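Local coordinates for SCO1 protein (Saccharomyces cerevisiae, PDB 2B7K) that is required for accumulation of cytochrome c oxidase subunits 1 and 2, probably as a copper chaperone of the mitochondrial inner membrane, here represented by its thioredoxin-like domain, at residues 61-66 with 146-151; 73-78 with 169-174; 94-99 with 109-114. All coordinates share one frame; numbering follows the deposited sequence.

Contact 1: 61-66 with 146-151; sequences LDKLGL and IFFYLM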
ATOM      1  N   LEU A  61      -1.851  -5.738   7.798  1.00 16.14           N
ATOM      2  CA  LEU A  61      -2.997  -4.876   7.548  1.00 16.09           C
ATOM      3  C   LEU A  61      -3.550  -4.343   8.868  1.00 16.15           C
ATOM      4  O   LEU A  61      -4.039  -3.218   8.931  1.00 13.82           O
ATOM      5  CB  LEU A  61      -4.077  -5.635   6.772  1.00 17.21           C
ATOM      6  CG  LEU A  61      -3.711  -5.955   5.316  1.00 18.91           C
ATOM      7  CD1 LEU A  61      -4.765  -6.865   4.720  1.00 20.03           C
ATOM      8  CD2 LEU A  61      -3.601  -4.664   4.506  1.00 19.61           C
ATOM      9  N   ASP A  62      -3.467  -5.146   9.924  1.00 16.58           N
ATOM     10  CA  ASP A  62      -3.942  -4.698  11.231  1.00 17.11           C
ATOM     11  C   ASP A  62      -3.053  -3.549  11.692  1.00 16.09           C
ATOM     12  O   ASP A  62      -3.547  -2.520  12.150  1.00 17.20           O
ATOM     13  CB  ASP A  62      -3.882  -5.832  12.257  1.00 24.88           C
ATOM     14  CG  ASP A  62      -5.138  -6.686  12.263  1.00 29.12           C
ATOM     15  OD1 ASP A  62      -5.149  -7.725  12.960  1.00 29.91           O
ATOM     16  OD2 ASP A  62      -6.118  -6.319  11.578  1.00 31.64           O
ATOM     17  N   LYS A  63      -1.740  -3.726  11.554  1.00 16.09           N
ATOM     18  CA  LYS A  63      -0.792  -2.696  11.956  1.00 16.51           C
ATOM     19  C   LYS A  63      -1.050  -1.415  11.168  1.00 15.34           C
ATOM     20  O   LYS A  63      -1.014  -0.316  11.730  1.00 13.68           O
ATOM     21  CB  LYS A  63       0.651  -3.170  11.732  1.00 18.87           C
ATOM     22  CG  LYS A  63       1.710  -2.178  12.224  1.00 23.27           C
ATOM     23  CD  LYS A  63       3.132  -2.734  12.108  1.00 25.34           C
ATOM     24  CE  LYS A  63       3.521  -3.028  10.660  1.00 25.35           C
ATOM     25  NZ  LYS A  63       4.917  -3.562  10.551  1.00 27.01           N
ATOM     26  N   LEU A  64      -1.308  -1.558   9.869  1.00 15.14           N
ATOM     27  CA  LEU A  64      -1.574  -0.403   9.013  1.00 14.28           C
ATOM     28  C   LEU A  64      -2.802   0.371   9.510  1.00 14.72           C
ATOM     29  O   LEU A  64      -2.816   1.601   9.501  1.00 15.44           O
ATOM     30  CB  LEU A  64      -1.781  -0.850   7.558  1.00 11.90           C
ATOM     31  CG  LEU A  64      -2.162   0.238   6.544  1.00 12.32           C
ATOM     32  CD1 LEU A  64      -1.050   1.283   6.479  1.00 13.02           C
ATOM     33  CD2 LEU A  64      -2.399  -0.383   5.167  1.00 13.62           C
ATOM     34  N   GLY A  65      -3.829  -0.351   9.944  1.00 10.98           N
ATOM     35  CA  GLY A  65      -5.025   0.304  10.442  1.00 11.61           C
ATOM     36  C   GLY A  65      -4.715   1.139  11.674  1.00 13.41           C
ATOM     37  O   GLY A  65      -5.258   2.236  11.852  1.00 13.11           O
ATOM     38  N   LEU A  66      -3.840   0.625  12.528  1.00 14.33           N
ATOM     39  CA  LEU A  66      -3.458   1.357  13.734  1.00 15.98           C
ATOM     40  C   LEU A  66      -2.731   2.631  13.326  1.00 15.22           C
ATOM     41  O   LEU A  66      -2.979   3.703  13.880  1.00 14.33           O
ATOM     42  CB  LEU A  66      -2.546   0.505  14.615  1.00 24.28           C
ATOM     43  CG  LEU A  66      -3.174  -0.729  15.271  1.00 27.70           C
ATOM     44  CD1 LEU A  66      -2.138  -1.404  16.144  1.00 28.03           C
ATOM     45  CD2 LEU A  66      -4.383  -0.318  16.106  1.00 27.40           C
ATOM     46  N   ILE A 146       6.277  -8.291   3.113  1.00 22.91           N
ATOM     47  CA  ILE A 146       6.657  -7.701   4.384  1.00 22.23           C
ATOM     48  C   ILE A 146       6.945  -6.200   4.445  1.00 20.95           C
ATOM     49  O   ILE A 146       7.176  -5.678   5.532  1.00 22.60           O
ATOM     50  CB  ILE A 146       7.884  -8.442   4.959  1.00 28.04           C
ATOM     51  CG1 ILE A 146       9.028  -8.405   3.941  1.00 29.00           C
ATOM     52  CG2 ILE A 146       7.510  -9.877   5.295  1.00 28.61           C
ATOM     53  CD1 ILE A 146      10.293  -9.101   4.393  1.00 34.18           C
ATOM     54  N   PHE A 147       6.953  -5.499   3.315  1.00 17.23           N
ATOM     55  CA  PHE A 147       7.216  -4.052   3.365  1.00 16.12           C
ATOM     56  C   PHE A 147       6.014  -3.202   2.995  1.00 15.67           C
ATOM     57  O   PHE A 147       5.145  -3.639   2.246  1.00 15.78           O
ATOM     58  CB  PHE A 147       8.326  -3.627   2.392  1.00 20.65           C
ATOM     59  CG  PHE A 147       9.680  -4.162   2.724  1.00 20.48           C
ATOM     60  CD1 PHE A 147      10.185  -5.269   2.052  1.00 22.15           C
ATOM     61  CD2 PHE A 147      10.464  -3.544   3.693  1.00 21.48           C
ATOM     62  CE1 PHE A 147      11.460  -5.757   2.337  1.00 23.14           C
ATOM     63  CE2 PHE A 147      11.741  -4.024   3.987  1.00 22.69           C
ATOM     64  CZ  PHE A 147      12.240  -5.131   3.308  1.00 23.69           C
ATOM     65  N   PHE A 148       5.986  -1.985   3.536  1.00 13.46           N
ATOM     66  CA  PHE A 148       4.968  -1.003   3.183  1.00 14.75           C
ATOM     67  C   PHE A 148       5.802   0.000   2.381  1.00 14.55           C
ATOM     68  O   PHE A 148       6.909   0.355   2.796  1.00 15.69           O
ATOM     69  CB  PHE A 148       4.375  -0.305   4.410  1.00 14.59           C
ATOM     70  CG  PHE A 148       3.440  -1.164   5.209  1.00 15.29           C
ATOM     71  CD1 PHE A 148       3.875  -1.791   6.370  1.00 18.20           C
ATOM     72  CD2 PHE A 148       2.119  -1.338   4.805  1.00 17.21           C
ATOM     73  CE1 PHE A 148       3.002  -2.580   7.127  1.00 20.33           C
ATOM     74  CE2 PHE A 148       1.241  -2.124   5.552  1.00 18.54           C
ATOM     75  CZ  PHE A 148       1.686  -2.744   6.714  1.00 17.69           C
ATOM     76  N   TYR A 149       5.306   0.417   1.222  1.00 12.84           N
ATOM     77  CA  TYR A 149       6.031   1.368   0.387  1.00 12.40           C
ATOM     78  C   TYR A 149       5.360   2.730   0.449  1.00 11.69           C
ATOM     79  O   TYR A 149       4.197   2.877   0.064  1.00 12.29           O
ATOM     80  CB  TYR A 149       6.077   0.875  -1.070  1.00 12.95           C
ATOM     81  CG  TYR A 149       6.640  -0.527  -1.205  1.00 13.40           C
ATOM     82  CD1 TYR A 149       5.870  -1.641  -0.883  1.00 14.28           C
ATOM     83  CD2 TYR A 149       7.960  -0.730  -1.604  1.00 15.15           C
ATOM     84  CE1 TYR A 149       6.404  -2.934  -0.950  1.00 16.42           C
ATOM     85  CE2 TYR A 149       8.503  -2.012  -1.677  1.00 17.02           C
ATOM     86  CZ  TYR A 149       7.721  -3.106  -1.346  1.00 16.95           C
ATOM     87  OH  TYR A 149       8.265  -4.370  -1.387  1.00 19.06           O
ATOM     88  N   LEU A 150       6.091   3.720   0.950  1.00 13.12           N
ATOM     89  CA  LEU A 150       5.568   5.076   1.070  1.00 14.21           C
ATOM     90  C   LEU A 150       5.942   5.867  -0.177  1.00 14.94           C
ATOM     91  O   LEU A 150       7.122   5.991  -0.498  1.00 14.78           O
ATOM     92  CB  LEU A 150       6.150   5.758   2.310  1.00 18.81           C
ATOM     93  CG  LEU A 150       5.546   7.122   2.665  1.00 20.59           C
ATOM     94  CD1 LEU A 150       4.063   6.963   2.980  1.00 20.77           C
ATOM     95  CD2 LEU A 150       6.280   7.706   3.857  1.00 20.92           C
ATOM     96  N   MET A 151       4.937   6.399  -0.872  1.00 14.17           N
ATOM     97  CA  MET A 151       5.172   7.162  -2.099  1.00 15.09           C
ATOM     98  C   MET A 151       4.716   8.602  -1.887  1.00 16.05           C
ATOM     99  O   MET A 151       3.627   8.833  -1.361  1.00 14.20           O
ATOM    100  CB  MET A 151       4.386   6.546  -3.261  1.00 17.03           C
ATOM    101  CG  MET A 151       4.473   5.021  -3.356  1.00 18.25           C
ATOM    102  SD  MET A 151       6.148   4.376  -3.605  1.00 20.85           S
ATOM    103  CE  MET A 151       6.359   4.647  -5.360  1.00 19.17           C
TER
HETATM  104  O   HOH W   1       5.976  -4.045   7.439  1.00 26.82           O
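In the thioredoxin-like domain of Sco1, helix 56-75 lies against the central sheet, and here Lys-63 and Leu-64 on the helix receive the ring of Phe-148 from strand 148-151. The ring enters end-on and meets the two neighbouring residues with different parts of its far rim. Lys-63 comes in at the ring edge, near its plane: its CE lies 3.6 Å from Phe-148 CE1. Leu-64 approaches at a slant, with its CB 3.8 Å from Phe-148 CE2 and its CD2 4.1 Å from the same carbon. Phe-148 CG stands anti to its own carbonyl carbon (chi1 -74°), which sends the ring off the strand toward the helix. Lys-63 is extended until a bend at chi3 (62°), and this bend sets CE against the ring edge. The ammonium group goes on to the backbone oxygen of Tyr-165 and has a weak bond of 3.3 Å from Lys-63 NZ to a water that also lies 2.8 Å from Ile-146 O, within hydrogen-bonding reach. The last methylene, CE, thus makes the touch, while NZ is held by polar partners. Around Phe-148, the rings of Trp-67 and Tyr-47 meet it and Ile-45 touches it. Replacing Phe-148 by an alanine is likely to open a gap between helix and strand, with Leu-64 CB and Lys-63 CE losing their aromatic neighbour. The helix that carries Cys-57 of the CXXXC motif is thereby packed on the adjacent strands 44-49 and 148-151 of the central sheet, as in thioredoxin-like proteins.

Contact 2: 73-78 with 169-174; sequences SKYGIT and TGVDKI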
ATOM      1  N   SER A  73      -5.942  11.004  13.656  1.00 22.75           N
ATOM      2  CA  SER A  73      -6.370  11.570  14.935  1.00 23.21           C
ATOM      3  C   SER A  73      -5.324  12.431  15.650  1.00 23.75           C
ATOM      4  O   SER A  73      -5.645  13.502  16.166  1.00 24.67           O
ATOM      5  CB  SER A  73      -6.851  10.455  15.874  1.00 21.06           C
ATOM      6  OG  SER A  73      -5.794   9.599  16.271  1.00 19.27           O
ATOM      7  N   LYS A  74      -4.073  11.984  15.669  1.00 20.99           N
ATOM      8  CA  LYS A  74      -3.024  12.738  16.359  1.00 22.22           C
ATOM      9  C   LYS A  74      -2.268  13.777  15.532  1.00 22.74           C
ATOM     10  O   LYS A  74      -1.774  14.765  16.081  1.00 22.19           O
ATOM     11  CB  LYS A  74      -2.007  11.774  16.975  1.00 31.77           C
ATOM     12  CG  LYS A  74      -2.589  10.845  18.019  1.00 37.59           C
ATOM     13  CD  LYS A  74      -1.525   9.913  18.562  1.00 41.73           C
ATOM     14  CE  LYS A  74      -2.102   8.950  19.584  1.00 45.14           C
ATOM     15  NZ  LYS A  74      -1.102   7.921  19.991  1.00 49.00           N
ATOM     16  N   TYR A  75      -2.174  13.569  14.223  1.00 23.08           N
ATOM     17  CA  TYR A  75      -1.432  14.501  13.379  1.00 23.62           C
ATOM     18  C   TYR A  75      -2.228  15.102  12.229  1.00 24.74           C
ATOM     19  O   TYR A  75      -1.713  15.937  11.484  1.00 26.04           O
ATOM     20  CB  TYR A  75      -0.175  13.812  12.833  1.00 25.83           C
ATOM     21  CG  TYR A  75       0.711  13.241  13.912  1.00 25.29           C
ATOM     22  CD1 TYR A  75       0.490  11.960  14.418  1.00 26.35           C
ATOM     23  CD2 TYR A  75       1.739  14.000  14.468  1.00 27.28           C
ATOM     24  CE1 TYR A  75       1.270  11.449  15.456  1.00 28.55           C
ATOM     25  CE2 TYR A  75       2.524  13.502  15.508  1.00 29.30           C
ATOM     26  CZ  TYR A  75       2.286  12.227  15.998  1.00 30.38           C
ATOM     27  OH  TYR A  75       3.057  11.735  17.030  1.00 29.21           O
ATOM     28  N   GLY A  76      -3.481  14.685  12.084  1.00 24.68           N
ATOM     29  CA  GLY A  76      -4.309  15.202  11.010  1.00 24.16           C
ATOM     30  C   GLY A  76      -3.741  14.867   9.645  1.00 25.17           C
ATOM     31  O   GLY A  76      -3.897  15.628   8.685  1.00 24.78           O
ATOM     32  N   ILE A  77      -3.069  13.724   9.559  1.00 17.19           N
ATOM     33  CA  ILE A  77      -2.475  13.271   8.309  1.00 17.21           C
ATOM     34  C   ILE A  77      -3.359  12.193   7.707  1.00 17.73           C
ATOM     35  O   ILE A  77      -3.767  11.263   8.403  1.00 18.25           O
ATOM     36  CB  ILE A  77      -1.057  12.680   8.539  1.00 21.12           C
ATOM     37  CG1 ILE A  77      -0.071  13.804   8.866  1.00 23.35           C
ATOM     38  CG2 ILE A  77      -0.604  11.895   7.309  1.00 24.01           C
ATOM     39  CD1 ILE A  77       1.330  13.312   9.225  1.00 20.87           C
ATOM     40  N   THR A  78      -3.653  12.323   6.418  1.00 21.39           N
ATOM     41  CA  THR A  78      -4.476  11.344   5.715  1.00 24.01           C
ATOM     42  C   THR A  78      -3.686  10.748   4.549  1.00 23.92           C
ATOM     43  O   THR A  78      -3.275  11.465   3.637  1.00 25.55           O
ATOM     44  CB  THR A  78      -5.759  11.990   5.145  1.00 39.07           C
ATOM     45  OG1 THR A  78      -6.512  12.585   6.207  1.00 40.75           O
ATOM     46  CG2 THR A  78      -6.617  10.942   4.448  1.00 41.17           C
ATOM     47  N   THR A 169       6.696   3.480  16.175  1.00 21.52           N
ATOM     48  CA  THR A 169       7.812   3.963  15.367  1.00 19.27           C
ATOM     49  C   THR A 169       7.449   4.136  13.897  1.00 17.65           C
ATOM     50  O   THR A 169       8.037   4.967  13.204  1.00 16.69           O
ATOM     51  CB  THR A 169       9.034   3.032  15.479  1.00 23.19           C
ATOM     52  OG1 THR A 169       8.672   1.713  15.068  1.00 22.81           O
ATOM     53  CG2 THR A 169       9.531   2.987  16.923  1.00 24.66           C
ATOM     54  N   GLY A 170       6.488   3.351  13.419  1.00 19.12           N
ATOM     55  CA  GLY A 170       6.070   3.472  12.032  1.00 17.41           C
ATOM     56  C   GLY A 170       5.395   4.816  11.826  1.00 17.67           C
ATOM     57  O   GLY A 170       5.611   5.500  10.827  1.00 17.25           O
ATOM     58  N   VAL A 171       4.563   5.201  12.782  1.00 15.69           N
ATOM     59  CA  VAL A 171       3.883   6.483  12.683  1.00 15.34           C
ATOM     60  C   VAL A 171       4.907   7.620  12.688  1.00 16.70           C
ATOM     61  O   VAL A 171       4.811   8.545  11.884  1.00 16.36           O
ATOM     62  CB  VAL A 171       2.893   6.681  13.849  1.00 17.94           C
ATOM     63  CG1 VAL A 171       2.392   8.131  13.869  1.00 18.44           C
ATOM     64  CG2 VAL A 171       1.718   5.723  13.697  1.00 19.90           C
ATOM     65  N   ASP A 172       5.890   7.543  13.582  1.00 16.37           N
ATOM     66  CA  ASP A 172       6.914   8.587  13.679  1.00 16.37           C
ATOM     67  C   ASP A 172       7.628   8.819  12.348  1.00 16.37           C
ATOM     68  O   ASP A 172       7.858   9.963  11.943  1.00 16.76           O
ATOM     69  CB  ASP A 172       7.956   8.233  14.756  1.00 39.18           C
ATOM     70  CG  ASP A 172       7.364   8.173  16.159  1.00 39.18           C
ATOM     71  OD1 ASP A 172       6.423   8.937  16.447  1.00 39.18           O
ATOM     72  OD2 ASP A 172       7.854   7.372  16.991  1.00 39.18           O
ATOM     73  N   LYS A 173       7.969   7.725  11.669  1.00 19.34           N
ATOM     74  CA  LYS A 173       8.670   7.794  10.392  1.00 20.29           C
ATOM     75  C   LYS A 173       7.819   8.421   9.295  1.00 19.46           C
ATOM     76  O   LYS A 173       8.307   9.214   8.491  1.00 18.63           O
ATOM     77  CB  LYS A 173       9.111   6.390   9.960  1.00 26.87           C
ATOM     78  CG  LYS A 173      10.042   6.371   8.754  1.00 30.53           C
ATOM     79  CD  LYS A 173      11.376   7.024   9.091  1.00 34.70           C
ATOM     80  CE  LYS A 173      12.386   6.853   7.969  1.00 36.76           C
ATOM     81  NZ  LYS A 173      13.709   7.432   8.334  1.00 38.62           N
ATOM     82  N   ILE A 174       6.541   8.060   9.249  1.00 17.30           N
ATOM     83  CA  ILE A 174       5.653   8.616   8.240  1.00 15.78           C
ATOM     84  C   ILE A 174       5.456  10.115   8.475  1.00 17.22           C
ATOM     85  O   ILE A 174       5.538  10.911   7.542  1.00 16.25           O
ATOM     86  CB  ILE A 174       4.297   7.870   8.254  1.00 14.85           C
ATOM     87  CG1 ILE A 174       4.528   6.418   7.820  1.00 14.12           C
ATOM     88  CG2 ILE A 174       3.300   8.555   7.333  1.00 14.37           C
ATOM     89  CD1 ILE A 174       3.316   5.521   7.954  1.00 14.58           C
TER
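Tyr-75 holds CG anti to its carbonyl carbon (chi1 -55°) while Val-171 holds CG1 anti to its backbone nitrogen (chi1 169°), and these two settings bring ring and methyl together between helix 56-75 and helix 169-180. In this thioredoxin-like fold the long helix that carries the second cysteine of the CXXXC motif and the C-terminal helix pack against each other, and the contact lies near the end of the former and the start of the latter. The touch is small and apolar. It involves one branch of the valine, whose CG1 reaches the ring at a slant; the side chains themselves are inclined to each other. Other residues of helix 56-75, namely Trp-67, Thr-70 and Leu-71, also press on Val-171, so the tyrosine closes the outer border of a buried patch, and its side chain also touches Val-175. Gly-76, with positive phi (62°), is the first residue to depart from helical angles, and Ile-77 then points toward helix 169-180. There Ile-77 meets Val-175 and Val-178. At the solvent side Tyr-75 OH and Asp-172 OD1 are 4.4 Å apart, too far for a hydrogen bond. The close approach is Tyr-75 CE1 to Val-171 CG1, at 3.8 Å.

Contact 3: 94-99 with 109-114; sequences AVLKEY and GLTGTF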
ATOM      1  N   ALA A  94     -14.383  -8.690  -5.961  1.00 16.60           N
ATOM      2  CA  ALA A  94     -15.309  -9.121  -4.908  1.00 16.93           C
ATOM      3  C   ALA A  94     -14.582  -9.767  -3.725  1.00 17.39           C
ATOM      4  O   ALA A  94     -14.929  -9.526  -2.570  1.00 16.59           O
ATOM      5  CB  ALA A  94     -16.346 -10.091  -5.477  1.00 23.15           C
ATOM      6  N   VAL A  95     -13.582 -10.594  -4.016  1.00 17.22           N
ATOM      7  CA  VAL A  95     -12.810 -11.246  -2.965  1.00 18.18           C
ATOM      8  C   VAL A  95     -12.060 -10.217  -2.121  1.00 17.28           C
ATOM      9  O   VAL A  95     -11.988 -10.345  -0.896  1.00 16.07           O
ATOM     10  CB  VAL A  95     -11.803 -12.256  -3.550  1.00 20.15           C
ATOM     11  CG1 VAL A  95     -10.820 -12.713  -2.470  1.00 19.73           C
ATOM     12  CG2 VAL A  95     -12.551 -13.456  -4.106  1.00 20.49           C
ATOM     13  N   LEU A  96     -11.499  -9.200  -2.767  1.00 14.89           N
ATOM     14  CA  LEU A  96     -10.782  -8.166  -2.029  1.00 16.29           C
ATOM     15  C   LEU A  96     -11.728  -7.343  -1.163  1.00 17.23           C
ATOM     16  O   LEU A  96     -11.382  -6.975  -0.040  1.00 16.34           O
ATOM     17  CB  LEU A  96     -10.015  -7.238  -2.981  1.00 17.49           C
ATOM     18  CG  LEU A  96      -8.787  -7.855  -3.660  1.00 18.49           C
ATOM     19  CD1 LEU A  96      -8.077  -6.788  -4.477  1.00 19.51           C
ATOM     20  CD2 LEU A  96      -7.843  -8.432  -2.619  1.00 18.96           C
ATOM     21  N   LYS A  97     -12.920  -7.050  -1.674  1.00 19.84           N
ATOM     22  CA  LYS A  97     -13.884  -6.284  -0.891  1.00 19.82           C
ATOM     23  C   LYS A  97     -14.234  -7.035   0.389  1.00 19.97           C
ATOM     24  O   LYS A  97     -14.290  -6.445   1.470  1.00 18.80           O
ATOM     25  CB  LYS A  97     -15.161  -6.020  -1.697  1.00 26.58           C
ATOM     26  CG  LYS A  97     -15.020  -4.934  -2.745  1.00 31.33           C
ATOM     27  CD  LYS A  97     -16.364  -4.560  -3.377  1.00 35.42           C
ATOM     28  CE  LYS A  97     -16.848  -5.611  -4.369  1.00 37.95           C
ATOM     29  NZ  LYS A  97     -17.136  -6.926  -3.741  1.00 40.17           N
ATOM     30  N   GLU A  98     -14.457  -8.341   0.271  1.00 19.35           N
ATOM     31  CA  GLU A  98     -14.808  -9.140   1.438  1.00 21.21           C
ATOM     32  C   GLU A  98     -13.639  -9.265   2.407  1.00 20.09           C
ATOM     33  O   GLU A  98     -13.813  -9.139   3.619  1.00 20.89           O
ATOM     34  CB  GLU A  98     -15.292 -10.530   1.020  1.00 33.23           C
ATOM     35  CG  GLU A  98     -15.609 -11.432   2.201  1.00 39.54           C
ATOM     36  CD  GLU A  98     -16.366 -12.682   1.808  1.00 43.98           C
ATOM     37  OE1 GLU A  98     -16.526 -13.570   2.670  1.00 45.60           O
ATOM     38  OE2 GLU A  98     -16.808 -12.775   0.643  1.00 45.47           O
ATOM     39  N   TYR A  99     -12.448  -9.508   1.872  1.00 17.60           N
ATOM     40  CA  TYR A  99     -11.255  -9.633   2.703  1.00 17.86           C
ATOM     41  C   TYR A  99     -10.976  -8.339   3.472  1.00 18.16           C
ATOM     42  O   TYR A  99     -10.712  -8.365   4.680  1.00 17.31           O
ATOM     43  CB  TYR A  99     -10.039  -9.968   1.833  1.00 17.86           C
ATOM     44  CG  TYR A  99      -8.746 -10.130   2.603  1.00 18.53           C
ATOM     45  CD1 TYR A  99      -8.573 -11.181   3.507  1.00 20.65           C
ATOM     46  CD2 TYR A  99      -7.678  -9.247   2.409  1.00 21.02           C
ATOM     47  CE1 TYR A  99      -7.369 -11.353   4.197  1.00 20.34           C
ATOM     48  CE2 TYR A  99      -6.469  -9.411   3.091  1.00 21.04           C
ATOM     49  CZ  TYR A  99      -6.321 -10.467   3.981  1.00 22.00           C
ATOM     50  OH  TYR A  99      -5.114 -10.657   4.625  1.00 21.51           O
ATOM     51  N   GLY A 109      -8.337  -1.953  -2.168  1.00 14.47           N
ATOM     52  CA  GLY A 109      -7.726  -3.106  -2.802  1.00 14.61           C
ATOM     53  C   GLY A 109      -7.584  -2.914  -4.302  1.00 14.02           C
ATOM     54  O   GLY A 109      -8.506  -2.411  -4.957  1.00 14.14           O
ATOM     55  N   LEU A 110      -6.425  -3.291  -4.841  1.00 11.85           N
ATOM     56  CA  LEU A 110      -6.173  -3.178  -6.280  1.00 12.20           C
ATOM     57  C   LEU A 110      -5.847  -4.551  -6.839  1.00 11.84           C
ATOM     58  O   LEU A 110      -5.148  -5.338  -6.203  1.00 11.87           O
ATOM     59  CB  LEU A 110      -4.983  -2.258  -6.574  1.00 11.72           C
ATOM     60  CG  LEU A 110      -4.992  -0.822  -6.054  1.00 11.10           C
ATOM     61  CD1 LEU A 110      -3.783  -0.077  -6.614  1.00 15.49           C
ATOM     62  CD2 LEU A 110      -6.287  -0.121  -6.469  1.00 14.17           C
ATOM     63  N   THR A 111      -6.348  -4.829  -8.034  1.00 10.48           N
ATOM     64  CA  THR A 111      -6.079  -6.106  -8.673  1.00 12.04           C
ATOM     65  C   THR A 111      -6.133  -5.904 -10.181  1.00 12.72           C
ATOM     66  O   THR A 111      -6.247  -4.777 -10.656  1.00 13.98           O
ATOM     67  CB  THR A 111      -7.101  -7.183  -8.250  1.00 15.19           C
ATOM     68  OG1 THR A 111      -6.740  -8.443  -8.838  1.00 17.16           O
ATOM     69  CG2 THR A 111      -8.506  -6.801  -8.690  1.00 17.52           C
ATOM     70  N   GLY A 112      -6.043  -6.992 -10.931  1.00 15.75           N
ATOM     71  CA  GLY A 112      -6.082  -6.875 -12.377  1.00 15.38           C
ATOM     72  C   GLY A 112      -5.788  -8.207 -13.024  1.00 15.65           C
ATOM     73  O   GLY A 112      -5.932  -9.251 -12.394  1.00 14.32           O
ATOM     74  N   THR A 113      -5.381  -8.174 -14.285  1.00 16.37           N
ATOM     75  CA  THR A 113      -5.055  -9.403 -14.995  1.00 16.43           C
ATOM     76  C   THR A 113      -3.680  -9.860 -14.525  1.00 17.28           C
ATOM     77  O   THR A 113      -2.969  -9.113 -13.859  1.00 16.51           O
ATOM     78  CB  THR A 113      -4.996  -9.165 -16.502  1.00 14.80           C
ATOM     79  OG1 THR A 113      -4.023  -8.155 -16.777  1.00 14.66           O
ATOM     80  CG2 THR A 113      -6.354  -8.719 -17.032  1.00 16.03           C
ATOM     81  N   PHE A 114      -3.309 -11.089 -14.863  1.00 17.35           N
ATOM     82  CA  PHE A 114      -2.000 -11.602 -14.476  1.00 18.54           C
ATOM     83  C   PHE A 114      -0.911 -10.653 -14.963  1.00 17.67           C
ATOM     84  O   PHE A 114       0.012 -10.317 -14.222  1.00 18.55           O
ATOM     85  CB  PHE A 114      -1.754 -12.983 -15.091  1.00 19.33           C
ATOM     86  CG  PHE A 114      -2.285 -14.118 -14.273  1.00 22.83           C
ATOM     87  CD1 PHE A 114      -1.487 -15.232 -14.020  1.00 25.78           C
ATOM     88  CD2 PHE A 114      -3.577 -14.091 -13.768  1.00 23.80           C
ATOM     89  CE1 PHE A 114      -1.973 -16.299 -13.274  1.00 27.19           C
ATOM     90  CE2 PHE A 114      -4.073 -15.155 -13.021  1.00 26.28           C
ATOM     91  CZ  PHE A 114      -3.270 -16.260 -12.774  1.00 26.82           C
TER
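Leu-96 sends its side chain from helix 93-100 onto the backbone of Gly-109, Leu-110 and Thr-111. Its CB points toward the strand yet stays 4.7 Å from Gly-109 CA, so the first carbon only sets the direction. With CG anti to the carbonyl carbon (chi1 -71°) and CD1 extended beyond it (chi2 -175°), the chain reaches forward, and CG is itself still short of contact. The work is done by one methyl. CD1 lies 3.9 Å from Gly-109 C and equally near Leu-110 N, resting against the peptide that joins the two residues; it then meets Leu-110 O at 3.7 Å, a van der Waals approach to a carbonyl oxygen. The other methyl, CD2, turns aside from this strand, and elsewhere the leucine packs on Phe-83 of the adjoining strand 80-85. Helix and strand here belong to a beta-alpha-beta unit, strand 80-85, helix 93-100 and strand 108-111, within the thioredoxin-like sheet. Their short segments run nearly antiparallel, at 159° with axes 8.5 Å apart, as expected where the chain returns from helix to strand. The absence of a side chain at Gly-109 matters for this closeness: a CB on that residue would stand only 3.2 Å from Leu-96 CD1. Farther along the strand, Thr-111 offers its CB to the same methyl at 3.9 Å. Thr-111 OG1 is hydrogen-bonded to the backbone oxygen of Asp-91, in the loop leading to the helix.

How the contacts relate
Contacts 1 and 2 share helix 56-75: contact 1 sets its middle on the sheet and contact 2 its end against helix 169-180, their centres about 12 Å apart with nearest atoms about 5 Å apart. Contact 3 is nested along the chain inside the loops closed by both others. It meets contact 1, about 17 Å away between centres, where Leu-61 CD1 packs 3.5 Å from Tyr-99 CE2, but its centre is about 27 Å from that of contact 2. Contacts 1 and 3 both lie near the copper site inferred by similarity: the side chains of Phe-148 and Leu-96 lie about 9 and 10 Å from that of Cys-57. Contact 2 is remote from that site.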